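Local coordinates for protein Serpin48 (Tenebrio molitor, PDB 3OZQ) that acts as a highly specific serpin in insect innate immunity, inhibiting the protease SPE, at residues Ser21-Val26 against Ala32-Ser37; Glu87-His92 against Ile360-Met365. One frame throughout, in Å; residues are numbered along the deposited sequence.

Contact 1 of 2, residues Ser21-Val26 against Ala32-Ser37; sequences SVYKEV and ANFLVS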
ATOM      1  N   SER A  21      -2.818  -9.420  -6.933  1.00 39.76           N
ATOM      2  CA  SER A  21      -3.876  -9.073  -7.868  1.00 43.01           C
ATOM      3  C   SER A  21      -3.867  -7.568  -8.092  1.00 42.90           C
ATOM      4  O   SER A  21      -3.991  -7.106  -9.214  1.00 42.08           O
ATOM      5  CB  SER A  21      -5.248  -9.525  -7.348  1.00 47.18           C
ATOM      6  OG  SER A  21      -5.295 -10.933  -7.158  1.00 48.87           O
ATOM      7  N   VAL A  22      -3.709  -6.807  -7.013  1.00 39.98           N
ATOM      8  CA  VAL A  22      -3.620  -5.356  -7.129  1.00 37.61           C
ATOM      9  C   VAL A  22      -2.385  -4.922  -7.916  1.00 38.19           C
ATOM     10  O   VAL A  22      -2.485  -4.096  -8.829  1.00 38.38           O
ATOM     11  CB  VAL A  22      -3.684  -4.668  -5.754  1.00 37.46           C
ATOM     12  CG1 VAL A  22      -3.373  -3.183  -5.885  1.00 34.60           C
ATOM     13  CG2 VAL A  22      -5.085  -4.840  -5.155  1.00 35.80           C
ATOM     14  N   TYR A  23      -1.226  -5.499  -7.581  1.00 37.38           N
ATOM     15  CA  TYR A  23       0.024  -5.169  -8.254  1.00 38.75           C
ATOM     16  C   TYR A  23      -0.148  -5.347  -9.764  1.00 43.15           C
ATOM     17  O   TYR A  23       0.207  -4.463 -10.547  1.00 37.20           O
ATOM     18  CB  TYR A  23       1.175  -6.034  -7.689  1.00 34.96           C
ATOM     19  CG  TYR A  23       2.551  -5.803  -8.264  1.00 36.10           C
ATOM     20  CD1 TYR A  23       3.578  -5.281  -7.479  1.00 33.27           C
ATOM     21  CD2 TYR A  23       2.837  -6.130  -9.581  1.00 40.15           C
ATOM     22  CE1 TYR A  23       4.859  -5.089  -8.002  1.00 38.58           C
ATOM     23  CE2 TYR A  23       4.102  -5.943 -10.111  1.00 39.46           C
ATOM     24  CZ  TYR A  23       5.108  -5.419  -9.319  1.00 40.46           C
ATOM     25  OH  TYR A  23       6.355  -5.236  -9.865  1.00 39.89           O
ATOM     26  N   LYS A  24      -0.713  -6.484 -10.169  1.00 40.99           N
ATOM     27  CA  LYS A  24      -0.871  -6.805 -11.591  1.00 42.10           C
ATOM     28  C   LYS A  24      -1.696  -5.757 -12.311  1.00 42.88           C
ATOM     29  O   LYS A  24      -1.421  -5.408 -13.453  1.00 46.30           O
ATOM     30  CB  LYS A  24      -1.522  -8.185 -11.772  1.00 48.04           C
ATOM     31  CG  LYS A  24      -1.462  -8.713 -13.202  1.00 56.70           C
ATOM     32  CD  LYS A  24      -1.830 -10.203 -13.282  1.00 63.42           C
ATOM     33  CE  LYS A  24      -0.664 -11.118 -12.872  1.00 67.09           C
ATOM     34  NZ  LYS A  24       0.321 -11.418 -13.974  1.00 61.17           N
ATOM     35  N   GLU A  25      -2.718  -5.253 -11.636  1.00 41.69           N
ATOM     36  CA  GLU A  25      -3.545  -4.202 -12.207  1.00 42.24           C
ATOM     37  C   GLU A  25      -2.796  -2.876 -12.283  1.00 41.28           C
ATOM     38  O   GLU A  25      -2.786  -2.221 -13.323  1.00 43.38           O
ATOM     39  CB  GLU A  25      -4.821  -4.039 -11.383  1.00 42.84           C
ATOM     40  CG  GLU A  25      -6.072  -4.055 -12.210  1.00 47.36           C
ATOM     41  CD  GLU A  25      -6.044  -5.127 -13.279  1.00 48.68           C
ATOM     42  OE1 GLU A  25      -5.884  -6.314 -12.934  1.00 50.93           O
ATOM     43  OE2 GLU A  25      -6.186  -4.778 -14.470  1.00 54.01           O
ATOM     44  N   VAL A  26      -2.154  -2.484 -11.186  1.00 38.82           N
ATOM     45  CA  VAL A  26      -1.486  -1.182 -11.145  1.00 42.39           C
ATOM     46  C   VAL A  26      -0.415  -1.059 -12.222  1.00 41.26           C
ATOM     47  O   VAL A  26      -0.258  -0.003 -12.836  1.00 44.91           O
ATOM     48  CB  VAL A  26      -0.908  -0.865  -9.763  1.00 37.94           C
ATOM     49  CG1 VAL A  26       0.057   0.326  -9.848  1.00 41.01           C
ATOM     50  CG2 VAL A  26      -2.036  -0.575  -8.795  1.00 37.10           C
ATOM     51  N   ALA A  32       6.852   2.862 -14.751  1.00 45.37           N
ATOM     52  CA  ALA A  32       8.157   2.846 -14.120  1.00 42.03           C
ATOM     53  C   ALA A  32       7.993   2.431 -12.663  1.00 37.52           C
ATOM     54  O   ALA A  32       7.359   1.415 -12.375  1.00 41.39           O
ATOM     55  CB  ALA A  32       8.822   4.212 -14.241  1.00 45.61           C
ATOM     56  N   ASN A  33       8.554   3.197 -11.739  1.00 37.06           N
ATOM     57  CA  ASN A  33       8.422   2.833 -10.338  1.00 37.35           C
ATOM     58  C   ASN A  33       6.993   3.055  -9.873  1.00 34.23           C
ATOM     59  O   ASN A  33       6.292   3.943 -10.365  1.00 35.77           O
ATOM     60  CB  ASN A  33       9.392   3.610  -9.440  1.00 34.76           C
ATOM     61  CG  ASN A  33      10.820   3.578  -9.947  1.00 37.62           C
ATOM     62  OD1 ASN A  33      11.202   2.683 -10.699  1.00 36.25           O
ATOM     63  ND2 ASN A  33      11.619   4.555  -9.526  1.00 32.55           N
ATOM     64  N   PHE A  34       6.547   2.215  -8.943  1.00 34.30           N
ATOM     65  CA  PHE A  34       5.328   2.515  -8.226  1.00 28.53           C
ATOM     66  C   PHE A  34       5.310   1.917  -6.812  1.00 29.94           C
ATOM     67  O   PHE A  34       6.130   1.040  -6.457  1.00 27.02           O
ATOM     68  CB  PHE A  34       4.051   2.153  -9.036  1.00 32.94           C
ATOM     69  CG  PHE A  34       3.788   0.671  -9.154  1.00 31.53           C
ATOM     70  CD1 PHE A  34       3.165  -0.021  -8.128  1.00 35.14           C
ATOM     71  CD2 PHE A  34       4.166  -0.024 -10.285  1.00 34.29           C
ATOM     72  CE1 PHE A  34       2.912  -1.394  -8.236  1.00 29.67           C
ATOM     73  CE2 PHE A  34       3.927  -1.382 -10.396  1.00 38.49           C
ATOM     74  CZ  PHE A  34       3.301  -2.070  -9.362  1.00 34.75           C
ATOM     75  N   LEU A  35       4.369   2.435  -6.024  1.00 30.14           N
ATOM     76  CA  LEU A  35       4.114   1.992  -4.658  1.00 34.34           C
ATOM     77  C   LEU A  35       2.600   1.933  -4.486  1.00 31.97           C
ATOM     78  O   LEU A  35       1.892   2.839  -4.923  1.00 30.00           O
ATOM     79  CB  LEU A  35       4.721   2.983  -3.654  1.00 33.69           C
ATOM     80  CG  LEU A  35       4.464   2.741  -2.163  1.00 31.11           C
ATOM     81  CD1 LEU A  35       5.160   1.459  -1.709  1.00 30.75           C
ATOM     82  CD2 LEU A  35       4.955   3.913  -1.325  1.00 29.02           C
ATOM     83  N   VAL A  36       2.108   0.849  -3.884  1.00 29.81           N
ATOM     84  CA  VAL A  36       0.690   0.678  -3.626  1.00 27.77           C
ATOM     85  C   VAL A  36       0.452  -0.037  -2.291  1.00 27.70           C
ATOM     86  O   VAL A  36       1.277  -0.844  -1.857  1.00 26.21           O
ATOM     87  CB  VAL A  36      -0.025  -0.078  -4.785  1.00 31.52           C
ATOM     88  CG1 VAL A  36       0.590  -1.490  -5.003  1.00 30.11           C
ATOM     89  CG2 VAL A  36      -1.568  -0.125  -4.567  1.00 30.81           C
ATOM     90  N   SER A  37      -0.655   0.302  -1.627  1.00 28.80           N
ATOM     91  CA  SER A  37      -1.074  -0.408  -0.427  1.00 32.52           C
ATOM     92  C   SER A  37      -2.404  -1.108  -0.664  1.00 28.93           C
ATOM     93  O   SER A  37      -3.474  -0.532  -0.434  1.00 30.57           O
ATOM     94  CB  SER A  37      -1.214   0.527   0.761  1.00 30.47           C
ATOM     95  OG  SER A  37      -1.580  -0.230   1.908  1.00 29.53           O
TER
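Phe-34 and Tyr-23 form an edge-to-face pair: Phe-34 CZ sits 3.6 Å above the plane of the tyrosine ring, over its centre, with the ring planes at 59°. From helix 10-29, which also carries Tyr-23, Val-26 CG1 lies over a face of Phe-34, 3.7 Å from the ring centroid, a CH-pi contact. Beside this pair, Val-22 CG1 meets Val-36 CG2 at 3.8 Å. The phenylalanine reaches the helix because its CG stands between the backbone N and the carbonyl carbon (chi1 72°), while CG anti to the backbone N (chi1 -179°) swings the tyrosine ring across to meet it. Further out, Phe-34 and Val-36 share backbone hydrogen bonds with Arg-371 and Ala-369 of strand 365-372, respectively, which set the strand in serpin sheet B, and Phe-279 packs on both Val-22 and Val-36. The tyrosine hydroxyl is bonded to Glu-247. An alanine in place of Tyr-23 would remove the ring face under Phe-34 CZ and is likely to leave the phenylalanine freer to turn and Glu-247 without its hydroxyl mate. Across helix and strand the cohesion is entirely aromatic and aliphatic, so the fit of these buried side chains probably carries the contact.

Contact 2 of 2, residues Glu87-His92 against Ile360-Met365; sequences EEYTLH and IKVKGM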
ATOM      1  N   GLU A  87       5.593   1.078  19.031  1.00 54.12           N
ATOM      2  CA  GLU A  87       6.510   2.029  19.620  1.00 55.14           C
ATOM      3  C   GLU A  87       7.628   2.257  18.616  1.00 56.59           C
ATOM      4  O   GLU A  87       8.161   3.359  18.505  1.00 55.90           O
ATOM      5  CB  GLU A  87       7.095   1.476  20.920  1.00 59.38           C
ATOM      6  CG  GLU A  87       6.067   1.140  21.979  1.00 59.55           C
ATOM      7  CD  GLU A  87       6.694   0.595  23.246  1.00 66.79           C
ATOM      8  OE1 GLU A  87       7.705  -0.144  23.151  1.00 68.86           O
ATOM      9  OE2 GLU A  87       6.180   0.914  24.339  1.00 69.70           O
ATOM     10  N   GLU A  88       7.952   1.200  17.873  1.00 55.61           N
ATOM     11  CA  GLU A  88       9.090   1.186  16.955  1.00 55.68           C
ATOM     12  C   GLU A  88       8.787   1.697  15.542  1.00 55.57           C
ATOM     13  O   GLU A  88       9.711   2.043  14.800  1.00 52.38           O
ATOM     14  CB  GLU A  88       9.667  -0.232  16.858  1.00 56.48           C
ATOM     15  CG  GLU A  88      10.106  -0.831  18.188  1.00 58.56           C
ATOM     16  CD  GLU A  88      11.217  -0.040  18.858  1.00 60.80           C
ATOM     17  OE1 GLU A  88      11.387  -0.202  20.085  1.00 65.74           O
ATOM     18  OE2 GLU A  88      11.922   0.732  18.165  1.00 60.54           O
ATOM     19  N   TYR A  89       7.510   1.722  15.162  1.00 48.66           N
ATOM     20  CA  TYR A  89       7.127   2.115  13.808  1.00 50.29           C
ATOM     21  C   TYR A  89       5.666   2.539  13.703  1.00 51.83           C
ATOM     22  O   TYR A  89       4.817   2.069  14.468  1.00 48.96           O
ATOM     23  CB  TYR A  89       7.388   0.975  12.828  1.00 47.57           C
ATOM     24  CG  TYR A  89       6.559  -0.271  13.075  1.00 50.36           C
ATOM     25  CD1 TYR A  89       5.197  -0.303  12.781  1.00 50.10           C
ATOM     26  CD2 TYR A  89       7.144  -1.423  13.583  1.00 48.91           C
ATOM     27  CE1 TYR A  89       4.447  -1.450  12.997  1.00 53.47           C
ATOM     28  CE2 TYR A  89       6.404  -2.567  13.802  1.00 49.26           C
ATOM     29  CZ  TYR A  89       5.063  -2.583  13.508  1.00 54.92           C
ATOM     30  OH  TYR A  89       4.343  -3.737  13.733  1.00 56.28           O
ATOM     31  N   THR A  90       5.371   3.405  12.732  1.00 47.68           N
ATOM     32  CA  THR A  90       4.021   3.947  12.588  1.00 46.63           C
ATOM     33  C   THR A  90       3.541   4.019  11.141  1.00 46.73           C
ATOM     34  O   THR A  90       4.224   4.563  10.266  1.00 47.56           O
ATOM     35  CB  THR A  90       3.936   5.365  13.161  1.00 46.23           C
ATOM     36  OG1 THR A  90       4.777   5.469  14.315  1.00 54.59           O
ATOM     37  CG2 THR A  90       2.488   5.706  13.536  1.00 51.26           C
ATOM     38  N   LEU A  91       2.357   3.478  10.898  1.00 41.16           N
ATOM     39  CA  LEU A  91       1.649   3.724   9.653  1.00 44.73           C
ATOM     40  C   LEU A  91       0.766   4.960   9.819  1.00 45.46           C
ATOM     41  O   LEU A  91      -0.037   5.028  10.750  1.00 49.01           O
ATOM     42  CB  LEU A  91       0.790   2.520   9.295  1.00 44.97           C
ATOM     43  CG  LEU A  91      -0.022   2.669   8.012  1.00 44.49           C
ATOM     44  CD1 LEU A  91       0.934   2.791   6.815  1.00 41.38           C
ATOM     45  CD2 LEU A  91      -0.941   1.474   7.862  1.00 37.70           C
ATOM     46  N   HIS A  92       0.941   5.944   8.941  1.00 43.49           N
ATOM     47  CA  HIS A  92       0.104   7.139   8.925  1.00 41.52           C
ATOM     48  C   HIS A  92      -0.886   7.014   7.777  1.00 42.45           C
ATOM     49  O   HIS A  92      -0.500   6.737   6.647  1.00 38.05           O
ATOM     50  CB  HIS A  92       0.958   8.405   8.748  1.00 44.09           C
ATOM     51  CG  HIS A  92       1.949   8.623   9.851  1.00 47.31           C
ATOM     52  ND1 HIS A  92       3.173   7.993   9.890  1.00 48.46           N
ATOM     53  CD2 HIS A  92       1.884   9.386  10.970  1.00 49.80           C
ATOM     54  CE1 HIS A  92       3.827   8.365  10.976  1.00 46.22           C
ATOM     55  NE2 HIS A  92       3.065   9.207  11.651  1.00 50.10           N
ATOM     56  N   ILE A 360       6.604  -4.319   2.067  1.00 34.73           N
ATOM     57  CA  ILE A 360       6.733  -4.143   3.499  1.00 33.62           C
ATOM     58  C   ILE A 360       5.698  -5.037   4.185  1.00 35.68           C
ATOM     59  O   ILE A 360       4.512  -5.008   3.829  1.00 33.87           O
ATOM     60  CB  ILE A 360       6.493  -2.673   3.894  1.00 35.41           C
ATOM     61  CG1 ILE A 360       7.648  -1.786   3.403  1.00 31.72           C
ATOM     62  CG2 ILE A 360       6.366  -2.528   5.396  1.00 36.57           C
ATOM     63  CD1 ILE A 360       7.543  -0.388   3.898  1.00 33.32           C
ATOM     64  N   LYS A 361       6.150  -5.836   5.151  1.00 35.28           N
ATOM     65  CA  LYS A 361       5.256  -6.702   5.931  1.00 36.73           C
ATOM     66  C   LYS A 361       5.251  -6.290   7.379  1.00 41.28           C
ATOM     67  O   LYS A 361       6.276  -5.878   7.922  1.00 39.32           O
ATOM     68  CB  LYS A 361       5.692  -8.165   5.900  1.00 36.91           C
ATOM     69  CG  LYS A 361       5.307  -8.966   4.684  1.00 41.88           C
ATOM     70  CD  LYS A 361       5.618 -10.463   4.903  1.00 42.48           C
ATOM     71  CE  LYS A 361       7.101 -10.690   5.204  1.00 49.56           C
ATOM     72  NZ  LYS A 361       7.465 -12.140   5.375  1.00 49.68           N
ATOM     73  N   VAL A 362       4.091  -6.419   8.012  1.00 43.16           N
ATOM     74  CA  VAL A 362       4.009  -6.296   9.452  1.00 43.11           C
ATOM     75  C   VAL A 362       3.240  -7.494   9.993  1.00 49.63           C
ATOM     76  O   VAL A 362       2.076  -7.704   9.647  1.00 43.09           O
ATOM     77  CB  VAL A 362       3.332  -4.992   9.881  1.00 49.17           C
ATOM     78  CG1 VAL A 362       3.040  -5.023  11.375  1.00 54.53           C
ATOM     79  CG2 VAL A 362       4.209  -3.795   9.522  1.00 45.64           C
ATOM     80  N   LYS A 363       3.910  -8.298  10.812  1.00 47.04           N
ATOM     81  CA  LYS A 363       3.267  -9.444  11.440  1.00 48.66           C
ATOM     82  C   LYS A 363       2.648 -10.358  10.391  1.00 46.84           C
ATOM     83  O   LYS A 363       1.475 -10.749  10.495  1.00 48.50           O
ATOM     84  CB  LYS A 363       2.221  -8.958  12.451  1.00 48.51           C
ATOM     85  CG  LYS A 363       2.769  -7.831  13.322  1.00 55.43           C
ATOM     86  CD  LYS A 363       1.881  -7.497  14.508  1.00 61.35           C
ATOM     87  CE  LYS A 363       2.561  -6.455  15.400  1.00 65.77           C
ATOM     88  NZ  LYS A 363       1.794  -6.162  16.648  1.00 65.62           N
ATOM     89  N   GLY A 364       3.443 -10.682   9.373  1.00 50.26           N
ATOM     90  CA  GLY A 364       3.029 -11.581   8.307  1.00 48.48           C
ATOM     91  C   GLY A 364       2.101 -10.935   7.284  1.00 47.22           C
ATOM     92  O   GLY A 364       1.770 -11.532   6.259  1.00 50.65           O
ATOM     93  N   MET A 365       1.680  -9.708   7.545  1.00 42.73           N
ATOM     94  CA  MET A 365       0.795  -9.048   6.592  1.00 43.92           C
ATOM     95  C   MET A 365       1.497  -8.004   5.720  1.00 39.23           C
ATOM     96  O   MET A 365       2.155  -7.094   6.228  1.00 36.46           O
ATOM     97  CB  MET A 365      -0.379  -8.410   7.308  1.00 46.41           C
ATOM     98  CG  MET A 365      -1.481  -7.978   6.360  1.00 45.89           C
ATOM     99  SD  MET A 365      -2.820  -7.233   7.269  1.00 46.40           S
ATOM    100  CE  MET A 365      -2.013  -5.800   7.962  1.00 45.01           C
TER
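Tyr-89 meets Val-362 and Lys-363 in a small, mainly apolar contact between residues 87-92, on the sheet A side, and the tip of the hairpin formed by strands 356-362 and 365-372. Only 105 Å² is buried between the two segments, and the CA atoms of Tyr-89 and Val-362 stay 10.0 Å apart, so side chains alone bridge the gap. The tyrosine and the valine come from opposite directions, the phenol end advancing on the branched one. Tyr-89 CZ lies 3.8 Å from Val-362 CG1, and the methyl approaches the ring obliquely. The hydroxyl lies closer still, with Tyr-89 OH modelled 3.0 Å from Val-362 CG1; that is too short for comfort between an oxygen and a methyl, and its exact value is doubtful. This OH is buried with no polar partner in the model. Lys-363, its chain extended beyond CG, borders the phenol end with its aliphatic part, CE lying 3.7 Å from Tyr-89 OH.

In serpin terms, strand 90-100 belongs to sheet A and the hairpin to sheet B. The hairpin closes through a type I' turn from Val-362 to Met-365, in which Val-362 N gives a hydrogen bond to Met-365 O at 2.7 Å and Met-365 N returns one to Val-362 O at 2.9 Å. Lys-363 and Gly-364 fill the two central places with positive phi, a value that suits the glycine. Val-362 turns CG1 anti to the backbone N (chi1 170°), which directs that methyl to the phenol, while the residue also packs on Leu-367 and Ala-230. On the sheet A side, Tyr-89 rests on Ala-173 of strand 163-174, the strand to which Thr-90 is joined by backbone hydrogen bonds with Asn-172.

From the N terminus, helix 10-29 runs into a short connection and the chain turns back, so that strand 34-36 packs obliquely against it, running roughly the other way; contact 1 thus closes a very local loop. Contact 2 opens only after that loop is complete: its two segments are 268 residues apart at their closest ends, and the two loops follow in series without nesting or crossing. Their centres lie 19 Å apart and they do not touch. What connects them is strand 365-372, which pairs with strand 34-36 of contact 1 and with strand 356-362 of contact 2. Helix 10-29 also reaches the second site, through Asn-16, hydrogen-bonded to Gly-364 O. Both closures involve sheet B, and the long-range one also reaches sheet A.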